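Local coordinates for protein phthiocerol synthesis polyketide synthase type I PpsC (Mycobacterium tuberculosis, PDB 7AHB) that carries an acyltransferase domain that probably selects an extender unit and transfers it to the acyl carrier protein during phthiocerol synthesis, at residues A307-H312 and A333-D338; Q302-A307 and H325-T330; A27-Q32 and R125-T130; R65-L68 and A73-A76; E218-V223 and G228-V233. One frame throughout, in Å; residues are numbered along the deposited sequence.

Interaction 1: residues A307-H312 and A333-D338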
# COMPACT_ATOMS: atom_id res chain seq x y z
N ALA A 307 -4.68 12.94 8.20
CA ALA A 307 -3.64 13.57 7.40
C ALA A 307 -4.16 14.77 6.64
O ALA A 307 -3.40 15.72 6.39
CB ALA A 307 -3.05 12.55 6.41
N GLY A 308 -5.42 14.76 6.23
CA GLY A 308 -5.96 15.88 5.49
C GLY A 308 -6.26 17.11 6.34
O GLY A 308 -6.61 18.16 5.80
N ALA A 309 -6.14 17.00 7.66
CA ALA A 309 -6.33 18.18 8.50
C ALA A 309 -5.39 19.30 8.05
O ALA A 309 -5.81 20.45 7.89
CB ALA A 309 -6.10 17.82 9.97
N ASP A 310 -4.11 18.97 7.83
CA ASP A 310 -3.11 19.98 7.51
C ASP A 310 -2.23 19.63 6.32
O ASP A 310 -1.24 20.32 6.08
CB ASP A 310 -2.23 20.22 8.73
CG ASP A 310 -3.01 20.89 9.85
OD1 ASP A 310 -3.55 21.98 9.61
OD2 ASP A 310 -3.09 20.32 10.95
N HIS A 311 -2.53 18.57 5.59
CA HIS A 311 -1.83 18.21 4.36
C HIS A 311 -2.84 18.18 3.22
O HIS A 311 -3.95 17.65 3.37
CB HIS A 311 -1.15 16.85 4.48
CG HIS A 311 -0.21 16.75 5.64
ND1 HIS A 311 -0.63 16.43 6.91
CD2 HIS A 311 1.12 16.94 5.72
CE1 HIS A 311 0.41 16.40 7.72
NE2 HIS A 311 1.49 16.72 7.02
N HIS A 312 -2.46 18.74 2.08
CA HIS A 312 -3.41 18.93 1.00
C HIS A 312 -3.07 18.18 -0.28
O HIS A 312 -3.95 18.07 -1.14
CB HIS A 312 -3.53 20.42 0.67
CG HIS A 312 -4.18 21.21 1.75
ND1 HIS A 312 -3.51 21.57 2.90
CD2 HIS A 312 -5.44 21.67 1.89
CE1 HIS A 312 -4.34 22.24 3.69
NE2 HIS A 312 -5.52 22.31 3.10
N ALA A 333 -15.51 14.18 2.92
CA ALA A 333 -16.41 14.08 4.06
C ALA A 333 -16.07 15.06 5.18
O ALA A 333 -16.94 15.35 5.99
CB ALA A 333 -16.38 12.66 4.63
N SER A 334 -14.84 15.57 5.22
CA SER A 334 -14.40 16.46 6.28
C SER A 334 -13.91 17.81 5.80
O SER A 334 -13.91 18.75 6.61
CB SER A 334 -13.26 15.81 7.08
OG SER A 334 -13.71 14.73 7.87
N TYR A 335 -13.47 17.93 4.54
CA TYR A 335 -12.78 19.13 4.08
C TYR A 335 -13.34 19.63 2.75
O TYR A 335 -14.18 18.99 2.12
CB TYR A 335 -11.28 18.86 3.95
CG TYR A 335 -10.69 18.18 5.16
CD1 TYR A 335 -10.66 18.83 6.40
CD2 TYR A 335 -10.16 16.88 5.09
CE1 TYR A 335 -10.12 18.21 7.51
CE2 TYR A 335 -9.63 16.27 6.20
CZ TYR A 335 -9.61 16.96 7.43
OH TYR A 335 -9.08 16.35 8.54
N ASP A 336 -12.87 20.82 2.36
CA ASP A 336 -13.20 21.42 1.06
C ASP A 336 -12.19 20.91 0.04
O ASP A 336 -11.06 21.42 -0.03
CB ASP A 336 -13.18 22.94 1.17
CG ASP A 336 -13.45 23.63 -0.16
OD1 ASP A 336 -13.49 22.95 -1.21
OD2 ASP A 336 -13.63 24.86 -0.16
N VAL A 337 -12.59 19.93 -0.77
CA VAL A 337 -11.64 19.26 -1.64
C VAL A 337 -11.12 20.15 -2.76
O VAL A 337 -10.14 19.80 -3.42
CB VAL A 337 -12.25 17.98 -2.25
CG1 VAL A 337 -12.18 16.84 -1.25
CG2 VAL A 337 -13.67 18.20 -2.70
N ASP A 338 -11.74 21.31 -2.99
CA ASP A 338 -11.18 22.24 -3.96
C ASP A 338 -9.77 22.66 -3.60
O ASP A 338 -9.02 23.11 -4.47
CB ASP A 338 -12.05 23.50 -4.07
CG ASP A 338 -13.31 23.26 -4.88
OD1 ASP A 338 -13.47 22.14 -5.43
OD2 ASP A 338 -14.14 24.20 -4.96
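A junction of two helix ends in the alpha/beta part of the fold is formed where Tyr335 packs on Gly308 and Ala309. These two lie near the C-terminal end of helix 300-308, where the chain turns toward strand 313-316. Tyr335 stands at the exit of helix 324-334. Gly308 O sits over the centre of one ring face, 3.5 Å above the plane of Tyr335. The opposite face is taken by Ser334 CB, so the ring is sandwiched between the preceding residue and the end of helix 300-308. Gly308 has no side chain, and this lets Tyr335 CE2 approach to 3.5 Å from Gly308 C. The phenol end passes Ala309: Tyr335 OH is 3.6 Å from Ala309 CB. Ala309 N is close to this oxygen as well, but the angle is poor and no hydrogen bond forms. The hydroxyl is instead hydrogen-bonded to Ala305 O. Tyr335 therefore meets that helix with a polar tip as well as a ring face. Gly308 O is hydrogen-bonded to Tyr340 OH. The turn is also tied from within. His311 ND1 donates to Ala307 O at 2.9 Å, with the acceptor in the imidazole plane and the donor on a carbonyl lone pair. The arrangement belongs to the helix-to-strand turns of an alpha/beta fold: strands 313-316 and 341-343 follow these two ends and lie parallel and adjacent in the large sheet.

Interaction 2: residues Q302-A307 and H325-T330. With SCN (thiocyanate ion), chain N.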
# COMPACT_ATOMS: atom_id res chain seq x y z
N GLN A 302 -9.38 6.40 8.43
CA GLN A 302 -9.05 7.27 9.55
C GLN A 302 -7.68 7.91 9.38
O GLN A 302 -7.48 9.07 9.75
CB GLN A 302 -9.13 6.46 10.85
CG GLN A 302 -10.51 5.84 11.13
CD GLN A 302 -10.70 4.37 10.65
OE1 GLN A 302 -10.00 3.89 9.74
NE2 GLN A 302 -11.65 3.66 11.27
N ALA A 303 -6.73 7.19 8.82
CA ALA A 303 -5.40 7.76 8.59
C ALA A 303 -5.46 8.91 7.57
O ALA A 303 -4.83 9.96 7.77
CB ALA A 303 -4.44 6.68 8.11
N ILE A 304 -6.23 8.74 6.50
CA ILE A 304 -6.34 9.81 5.51
C ILE A 304 -7.02 11.03 6.13
O ILE A 304 -6.58 12.17 5.95
CB ILE A 304 -7.09 9.31 4.26
CG1 ILE A 304 -6.24 8.28 3.48
CG2 ILE A 304 -7.47 10.49 3.36
CD1 ILE A 304 -4.96 8.85 2.91
N ALA A 305 -8.12 10.80 6.85
CA ALA A 305 -8.82 11.90 7.51
C ALA A 305 -7.87 12.68 8.41
O ALA A 305 -7.82 13.92 8.37
CB ALA A 305 -10.01 11.35 8.31
N HIS A 306 -7.10 11.97 9.23
CA HIS A 306 -6.14 12.64 10.11
C HIS A 306 -5.17 13.49 9.30
O HIS A 306 -4.90 14.64 9.65
CB HIS A 306 -5.38 11.59 10.93
CG HIS A 306 -4.71 12.15 12.16
ND1 HIS A 306 -3.52 12.86 12.10
CD2 HIS A 306 -5.07 12.13 13.46
CE1 HIS A 306 -3.20 13.26 13.32
NE2 HIS A 306 -4.12 12.83 14.16
N ALA A 307 -4.68 12.94 8.20
CA ALA A 307 -3.64 13.57 7.40
C ALA A 307 -4.16 14.77 6.64
O ALA A 307 -3.40 15.72 6.39
CB ALA A 307 -3.05 12.55 6.41
N HIS A 325 -9.59 7.36 -5.42
CA HIS A 325 -11.01 7.63 -5.23
C HIS A 325 -11.42 7.53 -3.76
O HIS A 325 -12.19 8.36 -3.27
CB HIS A 325 -11.85 6.67 -6.07
CG HIS A 325 -13.33 6.77 -5.80
ND1 HIS A 325 -14.07 7.90 -6.11
CD2 HIS A 325 -14.19 5.90 -5.22
CE1 HIS A 325 -15.33 7.71 -5.76
NE2 HIS A 325 -15.43 6.51 -5.22
N SER A 326 -10.92 6.52 -3.05
CA SER A 326 -11.21 6.39 -1.62
C SER A 326 -10.62 7.56 -0.84
O SER A 326 -11.24 8.06 0.11
CB SER A 326 -10.65 5.07 -1.08
OG SER A 326 -11.33 3.97 -1.66
N ILE A 327 -9.41 7.99 -1.21
CA ILE A 327 -8.82 9.16 -0.58
C ILE A 327 -9.74 10.36 -0.75
O ILE A 327 -10.10 11.06 0.21
CB ILE A 327 -7.41 9.43 -1.16
CG1 ILE A 327 -6.45 8.33 -0.72
CG2 ILE A 327 -6.90 10.80 -0.72
CD1 ILE A 327 -5.13 8.33 -1.46
N SER A 328 -10.14 10.63 -1.98
CA SER A 328 -11.02 11.77 -2.23
C SER A 328 -12.34 11.64 -1.47
O SER A 328 -12.85 12.62 -0.92
CB SER A 328 -11.27 11.93 -3.72
OG SER A 328 -10.07 12.30 -4.38
N ASP A 329 -12.91 10.43 -1.44
CA ASP A 329 -14.14 10.24 -0.68
C ASP A 329 -13.96 10.63 0.79
O ASP A 329 -14.80 11.32 1.37
CB ASP A 329 -14.62 8.80 -0.78
CG ASP A 329 -15.32 8.52 -2.10
OD1 ASP A 329 -15.61 9.49 -2.85
OD2 ASP A 329 -15.58 7.33 -2.38
N THR A 330 -12.85 10.20 1.40
CA THR A 330 -12.60 10.54 2.79
C THR A 330 -12.42 12.04 2.97
O THR A 330 -13.04 12.65 3.85
CB THR A 330 -11.36 9.79 3.29
OG1 THR A 330 -11.70 8.42 3.43
CG2 THR A 330 -10.87 10.35 4.62
S SCN N . -8.99 -0.55 -0.01
C SCN N . -9.58 0.89 -0.94
N SCN N . -9.95 1.79 -1.53
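The helical segments 302-307 and 325-330 pass each other at 9.4 Å between axes, with a signed crossing angle of -58°. The second belongs to the crossover helix of a beta-alpha-beta unit that links the parallel strands 313-316 and 341-343. The contact is apolar and has no hydrogen bond across it. Ile304 carries one side. Its CG2 branch stands anti to the backbone N (chi1 -69° for CG1), and Ile304 CG2 meets Thr330 CG2 at 3.6 Å. The other branch runs to Ile327, where Ile304 CD1 lies 4.0 Å from Ile327 CG1. These two isoleucine side chains cross at about a right angle. The methyl of Thr330 also reaches the backbone of the partner helix, with Thr330 CG2 3.6 Å from Ala305 N, and it touches Ala305 CB at 3.9 Å. Thr330 thus fits beside both Ile304 and Ala305. Beneath the pair, Ile304 and Ile327 both rest on Phe314 of strand 313-316, which ties the two helices to the sheet. Ser326, on the same helix as Ile327, takes no part in this packing. It binds a thiocyanate ion, probably from the crystallisation liquor: Ser326 OG donates a 2.6 Å hydrogen bond to the thiocyanate N.

Interaction 3: residues A27-Q32 and R125-T130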
# COMPACT_ATOMS: atom_id res chain seq x y z
N ALA A 27 4.33 15.95 -16.10
CA ALA A 27 4.63 17.36 -16.28
C ALA A 27 6.00 17.71 -15.72
O ALA A 27 6.75 18.49 -16.31
CB ALA A 27 3.55 18.22 -15.63
N LEU A 28 6.35 17.12 -14.57
CA LEU A 28 7.69 17.32 -14.03
C LEU A 28 8.74 16.60 -14.87
O LEU A 28 9.83 17.14 -15.10
CB LEU A 28 7.74 16.81 -12.59
CG LEU A 28 7.05 17.67 -11.52
CD1 LEU A 28 6.54 16.79 -10.40
CD2 LEU A 28 8.02 18.72 -10.97
N ALA A 29 8.42 15.40 -15.36
CA ALA A 29 9.39 14.63 -16.13
C ALA A 29 9.82 15.39 -17.39
O ALA A 29 10.99 15.33 -17.78
CB ALA A 29 8.81 13.27 -16.50
N ALA A 30 8.89 16.09 -18.03
CA ALA A 30 9.23 16.88 -19.21
C ALA A 30 9.82 18.23 -18.86
O ALA A 30 10.31 18.93 -19.76
CB ALA A 30 7.98 17.07 -20.07
N GLY A 31 9.81 18.62 -17.59
CA GLY A 31 10.26 19.93 -17.20
C GLY A 31 9.25 21.04 -17.37
O GLY A 31 9.59 22.21 -17.14
N GLN A 32 8.02 20.71 -17.76
CA GLN A 32 7.00 21.73 -17.93
C GLN A 32 6.64 22.38 -16.60
O GLN A 32 6.38 23.59 -16.54
CB GLN A 32 5.76 21.13 -18.60
CG GLN A 32 5.81 21.24 -20.13
CD GLN A 32 5.53 19.92 -20.84
OE1 GLN A 32 4.81 19.05 -20.32
NE2 GLN A 32 6.09 19.75 -22.03
N ARG A 125 11.50 12.00 -5.75
CA ARG A 125 12.54 12.78 -5.09
C ARG A 125 13.44 13.49 -6.10
O ARG A 125 13.86 14.63 -5.87
CB ARG A 125 13.39 11.88 -4.19
CG ARG A 125 14.62 12.58 -3.58
CD ARG A 125 15.05 11.84 -2.34
NE ARG A 125 16.20 12.34 -1.56
CZ ARG A 125 16.63 13.60 -1.44
NH1 ARG A 125 16.06 14.62 -2.09
NH2 ARG A 125 17.67 13.83 -0.65
N SER A 126 13.75 12.82 -7.20
CA SER A 126 14.63 13.40 -8.20
C SER A 126 14.00 14.61 -8.88
O SER A 126 14.72 15.41 -9.49
CB SER A 126 15.02 12.36 -9.27
OG SER A 126 13.95 12.06 -10.13
N TYR A 127 12.68 14.76 -8.79
CA TYR A 127 11.99 15.93 -9.32
C TYR A 127 11.53 16.87 -8.21
O TYR A 127 10.65 17.72 -8.44
CB TYR A 127 10.80 15.48 -10.18
CG TYR A 127 11.25 14.86 -11.48
CD1 TYR A 127 11.81 15.65 -12.48
CD2 TYR A 127 11.13 13.50 -11.71
CE1 TYR A 127 12.25 15.10 -13.67
CE2 TYR A 127 11.56 12.93 -12.91
CZ TYR A 127 12.11 13.74 -13.88
OH TYR A 127 12.54 13.21 -15.08
N GLY A 128 12.12 16.74 -7.01
CA GLY A 128 11.88 17.69 -5.94
C GLY A 128 10.64 17.44 -5.13
O GLY A 128 10.23 18.34 -4.38
N VAL A 129 10.03 16.26 -5.24
CA VAL A 129 8.80 15.93 -4.53
C VAL A 129 9.14 14.89 -3.46
O VAL A 129 9.51 13.75 -3.77
CB VAL A 129 7.71 15.41 -5.47
CG1 VAL A 129 6.47 15.02 -4.68
CG2 VAL A 129 7.38 16.44 -6.54
N THR A 130 9.01 15.28 -2.19
CA THR A 130 9.27 14.39 -1.07
C THR A 130 8.12 14.50 -0.08
O THR A 130 7.44 15.54 -0.01
CB THR A 130 10.60 14.73 -0.36
OG1 THR A 130 10.51 16.04 0.18
CG2 THR A 130 11.79 14.66 -1.30
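Tyr127 sets CG beside its backbone N (chi1 -71°), and Leu28 does the same (chi1 -74°), which turns the two side chains into each other. Both lie at helix ends closed by Schellman motifs, with Gly31 and Gly128 at positive phi. The contact therefore joins the end of helix 23-29 to the end of helix 106-126. The phenol ring spreads under the last turn of the shorter helix. Leu28 C and Ala29 N lie over one face, and Ala29 N is displaced toward the rim. Leu28 O comes within 3.5 Å of Tyr127 CE1. Leu28 O also accepts one of the two Schellman bonds, from Gly31 N at 2.9 Å, so the ring packs on the capped end of the helix. Further out, Tyr127 OH passes 3.6 Å from Ala29 CA. The hydroxyl is hydrogen-bonded to Glu71 OE1. Glu71 is a sodium ligand in this structure, so the hydroxyl links this helix end to a sodium-binding residue. A bound sodium ion lies about 4 Å from the Tyr127 side chain. At the root of the side chains, Leu28 CB faces Tyr127 CB at 4.1 Å. The Leu28 branches then divide: Leu28 CD2 lies 3.8 Å from Tyr127 O, whereas CD1 turns to Val129, the residue after Gly128. Trp124 of helix 106-126 touches both Leu28 and Val129. The apolar group is completed by Leu28 CD1 against Val129 CG2, 4.0 Å apart.

Interaction 4: residues R65-L68 and A73-A76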
# COMPACT_ATOMS: atom_id res chain seq x y z
N ARG A 65 9.46 -0.46 -17.61
CA ARG A 65 10.45 -0.68 -18.66
C ARG A 65 10.99 0.64 -19.20
O ARG A 65 12.21 0.84 -19.27
CB ARG A 65 9.83 -1.52 -19.78
CG ARG A 65 10.83 -2.32 -20.60
CD ARG A 65 10.11 -3.48 -21.34
NE ARG A 65 8.91 -3.01 -22.03
CZ ARG A 65 7.88 -3.78 -22.39
NH1 ARG A 65 7.89 -5.09 -22.13
NH2 ARG A 65 6.83 -3.24 -22.99
N GLN A 66 10.10 1.56 -19.58
CA GLN A 66 10.58 2.84 -20.10
C GLN A 66 11.18 3.69 -18.99
O GLN A 66 12.09 4.49 -19.25
CB GLN A 66 9.45 3.61 -20.79
CG GLN A 66 9.15 3.16 -22.22
CD GLN A 66 10.38 2.77 -23.05
OE1 GLN A 66 11.24 3.61 -23.37
NE2 GLN A 66 10.49 1.47 -23.37
N LEU A 67 10.70 3.54 -17.75
CA LEU A 67 11.31 4.26 -16.64
C LEU A 67 12.77 3.86 -16.49
O LEU A 67 13.65 4.71 -16.32
CB LEU A 67 10.55 3.98 -15.35
CG LEU A 67 9.15 4.59 -15.20
CD1 LEU A 67 8.56 4.21 -13.85
CD2 LEU A 67 9.18 6.10 -15.37
N LEU A 68 13.05 2.55 -16.55
CA LEU A 68 14.42 2.08 -16.35
C LEU A 68 15.39 2.70 -17.34
O LEU A 68 16.54 2.99 -16.99
CB LEU A 68 14.45 0.56 -16.44
CG LEU A 68 15.43 -0.20 -15.57
CD1 LEU A 68 15.20 0.08 -14.10
CD2 LEU A 68 15.33 -1.72 -15.88
N ALA A 73 17.07 8.29 -11.84
CA ALA A 73 16.81 8.08 -10.42
C ALA A 73 16.08 6.77 -10.19
O ALA A 73 16.34 6.05 -9.22
CB ALA A 73 16.00 9.25 -9.87
N PHE A 74 15.13 6.44 -11.07
CA PHE A 74 14.43 5.17 -10.96
C PHE A 74 15.40 4.02 -11.16
O PHE A 74 15.42 3.06 -10.38
CB PHE A 74 13.29 5.12 -11.97
CG PHE A 74 12.49 3.85 -11.92
CD1 PHE A 74 11.50 3.67 -10.96
CD2 PHE A 74 12.71 2.85 -12.84
CE1 PHE A 74 10.77 2.49 -10.91
CE2 PHE A 74 11.97 1.69 -12.80
CZ PHE A 74 11.01 1.51 -11.83
N ALA A 75 16.25 4.12 -12.19
CA ALA A 75 17.21 3.05 -12.50
C ALA A 75 18.24 2.88 -11.39
O ALA A 75 18.65 1.75 -11.09
CB ALA A 75 17.92 3.35 -13.82
N ALA A 76 18.66 3.98 -10.75
CA ALA A 76 19.61 3.87 -9.65
C ALA A 76 19.01 3.10 -8.49
O ALA A 76 19.65 2.23 -7.90
CB ALA A 76 20.06 5.26 -9.20
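The Phe74 ring receives Leu67 CB over one face and Leu68 CA at its edge, in the ring plane. The first is a CH-pi contact: Leu67 CB is 3.9 Å from the centroid of the Phe74 ring and 27° off the ring normal. Leu67 CB is offset toward the rim, and its nearest ring atom is Phe74 CD2 at 3.5 Å. Leu67 CD1 lies farther along the ring, 4.1 Å from Phe74 CE1. Both CB and CD1 of Leu67 thus touch the ring. The leucine side chain and the ring cross at about a right angle. Phe74 reaches this place because CG is anti to the backbone N (chi1 -179°), which carries the ring across to the preceding helix. Leu68 completes the contact. Leu68 CD1 approaches Phe74 CE2 at 3.8 Å and also touches the next residue, with Ala75 CA at 3.9 Å. Ala75 CB in turn packs on the main chain, 3.5 Å from Leu68 O. The small methyl of Ala75 suits this close approach, since the CA atoms of Leu68 and Ala75 are just 4.9 Å apart. No hydrogen bond crosses between the segments. The contact joins the successive helices 65-70 and 72-89 across a short link. Glu71, in the link, and Ala73 bind a sodium ion in this structure. Helix 106-126 packs against both parts: Leu120 meets Leu67, Met116 and Ala119 meet Phe74, and Ser126 meets Ala73.

Interaction 5: residues E218-V223 and G228-V233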
# COMPACT_ATOMS: atom_id res chain seq x y z
N GLU A 218 -20.18 -15.38 -1.71
CA GLU A 218 -21.56 -15.33 -1.23
C GLU A 218 -21.94 -13.92 -0.78
O GLU A 218 -23.06 -13.45 -1.02
CB GLU A 218 -21.75 -16.34 -0.10
CG GLU A 218 -22.97 -16.16 0.74
CD GLU A 218 -23.17 -17.30 1.72
OE1 GLU A 218 -22.47 -18.32 1.58
OE2 GLU A 218 -24.05 -17.19 2.63
N LEU A 219 -21.01 -13.22 -0.14
CA LEU A 219 -21.31 -11.89 0.36
C LEU A 219 -21.31 -10.86 -0.76
O LEU A 219 -22.09 -9.91 -0.72
CB LEU A 219 -20.30 -11.51 1.45
CG LEU A 219 -20.44 -12.37 2.71
CD1 LEU A 219 -19.30 -12.18 3.67
CD2 LEU A 219 -21.78 -12.01 3.41
N ILE A 220 -20.45 -11.03 -1.77
CA ILE A 220 -20.50 -10.17 -2.94
C ILE A 220 -21.87 -10.28 -3.61
O ILE A 220 -22.46 -9.29 -4.05
CB ILE A 220 -19.37 -10.52 -3.93
CG1 ILE A 220 -18.01 -10.16 -3.35
CG2 ILE A 220 -19.60 -9.82 -5.26
CD1 ILE A 220 -16.85 -10.59 -4.26
N ASP A 221 -22.38 -11.50 -3.73
CA ASP A 221 -23.67 -11.67 -4.36
C ASP A 221 -24.77 -11.00 -3.54
O ASP A 221 -25.62 -10.30 -4.09
CB ASP A 221 -23.99 -13.14 -4.57
CG ASP A 221 -25.26 -13.34 -5.38
OD1 ASP A 221 -25.25 -13.02 -6.59
OD2 ASP A 221 -26.26 -13.76 -4.79
N LYS A 222 -24.75 -11.19 -2.22
CA LYS A 222 -25.79 -10.59 -1.39
C LYS A 222 -25.80 -9.07 -1.52
O LYS A 222 -26.87 -8.46 -1.67
CB LYS A 222 -25.61 -11.01 0.07
CG LYS A 222 -26.75 -10.54 0.99
CD LYS A 222 -26.69 -11.23 2.35
CE LYS A 222 -27.64 -12.40 2.43
NZ LYS A 222 -29.04 -11.97 2.72
N VAL A 223 -24.62 -8.45 -1.50
CA VAL A 223 -24.55 -7.00 -1.65
C VAL A 223 -25.13 -6.57 -2.99
O VAL A 223 -25.88 -5.60 -3.07
CB VAL A 223 -23.10 -6.51 -1.49
CG1 VAL A 223 -23.02 -5.03 -1.84
CG2 VAL A 223 -22.60 -6.80 -0.08
N GLY A 228 -26.63 -3.07 -4.02
CA GLY A 228 -25.37 -2.40 -3.80
C GLY A 228 -24.30 -2.86 -4.78
O GLY A 228 -24.51 -3.75 -5.61
N PHE A 229 -23.13 -2.23 -4.68
CA PHE A 229 -21.98 -2.53 -5.54
C PHE A 229 -20.93 -3.30 -4.75
O PHE A 229 -20.67 -2.99 -3.59
CB PHE A 229 -21.37 -1.24 -6.10
CG PHE A 229 -22.22 -0.56 -7.15
CD1 PHE A 229 -23.56 -0.26 -6.92
CD2 PHE A 229 -21.67 -0.24 -8.40
CE1 PHE A 229 -24.34 0.35 -7.91
CE2 PHE A 229 -22.43 0.38 -9.38
CZ PHE A 229 -23.77 0.67 -9.13
N ALA A 230 -20.31 -4.29 -5.39
CA ALA A 230 -19.29 -5.09 -4.72
C ALA A 230 -18.39 -5.75 -5.75
O ALA A 230 -18.87 -6.21 -6.79
CB ALA A 230 -19.93 -6.16 -3.83
N THR A 231 -17.09 -5.81 -5.45
CA THR A 231 -16.07 -6.32 -6.36
C THR A 231 -15.08 -7.19 -5.59
O THR A 231 -14.78 -6.93 -4.43
CB THR A 231 -15.32 -5.17 -7.05
OG1 THR A 231 -16.25 -4.35 -7.78
CG2 THR A 231 -14.29 -5.69 -8.03
N ARG A 232 -14.55 -8.22 -6.26
CA ARG A 232 -13.49 -9.02 -5.67
C ARG A 232 -12.17 -8.25 -5.74
O ARG A 232 -11.90 -7.57 -6.72
CB ARG A 232 -13.36 -10.36 -6.39
CG ARG A 232 -12.59 -11.46 -5.64
CD ARG A 232 -12.45 -12.65 -6.55
NE ARG A 232 -11.85 -13.85 -5.97
CZ ARG A 232 -10.54 -14.03 -5.87
NH1 ARG A 232 -9.70 -13.04 -6.22
NH2 ARG A 232 -10.07 -15.17 -5.37
N VAL A 233 -11.39 -8.32 -4.67
CA VAL A 233 -10.02 -7.81 -4.68
C VAL A 233 -9.11 -8.80 -5.39
O VAL A 233 -9.30 -10.02 -5.30
CB VAL A 233 -9.55 -7.55 -3.24
CG1 VAL A 233 -8.10 -7.10 -3.23
CG2 VAL A 233 -10.44 -6.48 -2.58
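Val223 and Ile220 close tightly on Ala230, and all three are buried, while the flanking residues Phe229 and Thr231 are exposed, point their side chains away and touch the helix little. Helical segment 218-223 runs nearly antiparallel to strand 230-232, at 157°, with 8.0 Å between axes. The methyl of Ala230 fits between two branches of the helix: Ala230 CB is 3.8 Å from Val223 CG1 and 3.9 Å from Ile220 CG2. Both branches are anti to their own backbone N, which sets them over the strand. Val223 CG1 also rests on the main chain, 3.6 Å from Phe229 O. The tight end is closed by a backbone hydrogen bond from Gly228 N to Val223 O, 2.8 Å long with an N-H...O angle of 147°. Gly228 has no side chain to crowd Val223. At the looser other end, Ile220 CD1 meets Arg232 N at 3.9 Å and brushes the base of that arginine. The Arg232 chain then extends away from the helix to a salt bridge with Glu236. Phe229 and Thr231 bond through their backbones to Glu180 and Leu178, which pairs the strand with strand 175-179; within this chain it is an outermost strand of the antiparallel sheet. Ile220 also touches Ala177 of strand 175-179, and Val223 packs on Leu189 of helix 183-189, in keeping with the ferredoxin-like small subdomain of acyltransferases.

Along the chain interaction 3 opens first and encloses interaction 4. Interaction 5 follows, and then interactions 1 and 2, whose segments alternate. Interactions 1 and 2 share helices 300-308 and 324-334 and Ala307; their centres are 8 Å apart. Interactions 3 and 4 lie 14 Å apart between centres and touch where Ser126 CB meets Ala73 CB at 3.3 Å. Both are near sodium ions. Interaction 5 lies about 40 Å from interaction 3 between centres, across the chain's centre, on the antiparallel sheet. The set therefore samples both parts of the acyltransferase fold: the larger alpha/beta part with the parallel sheet (interactions 1 to 4) and the smaller antiparallel subdomain (interaction 5).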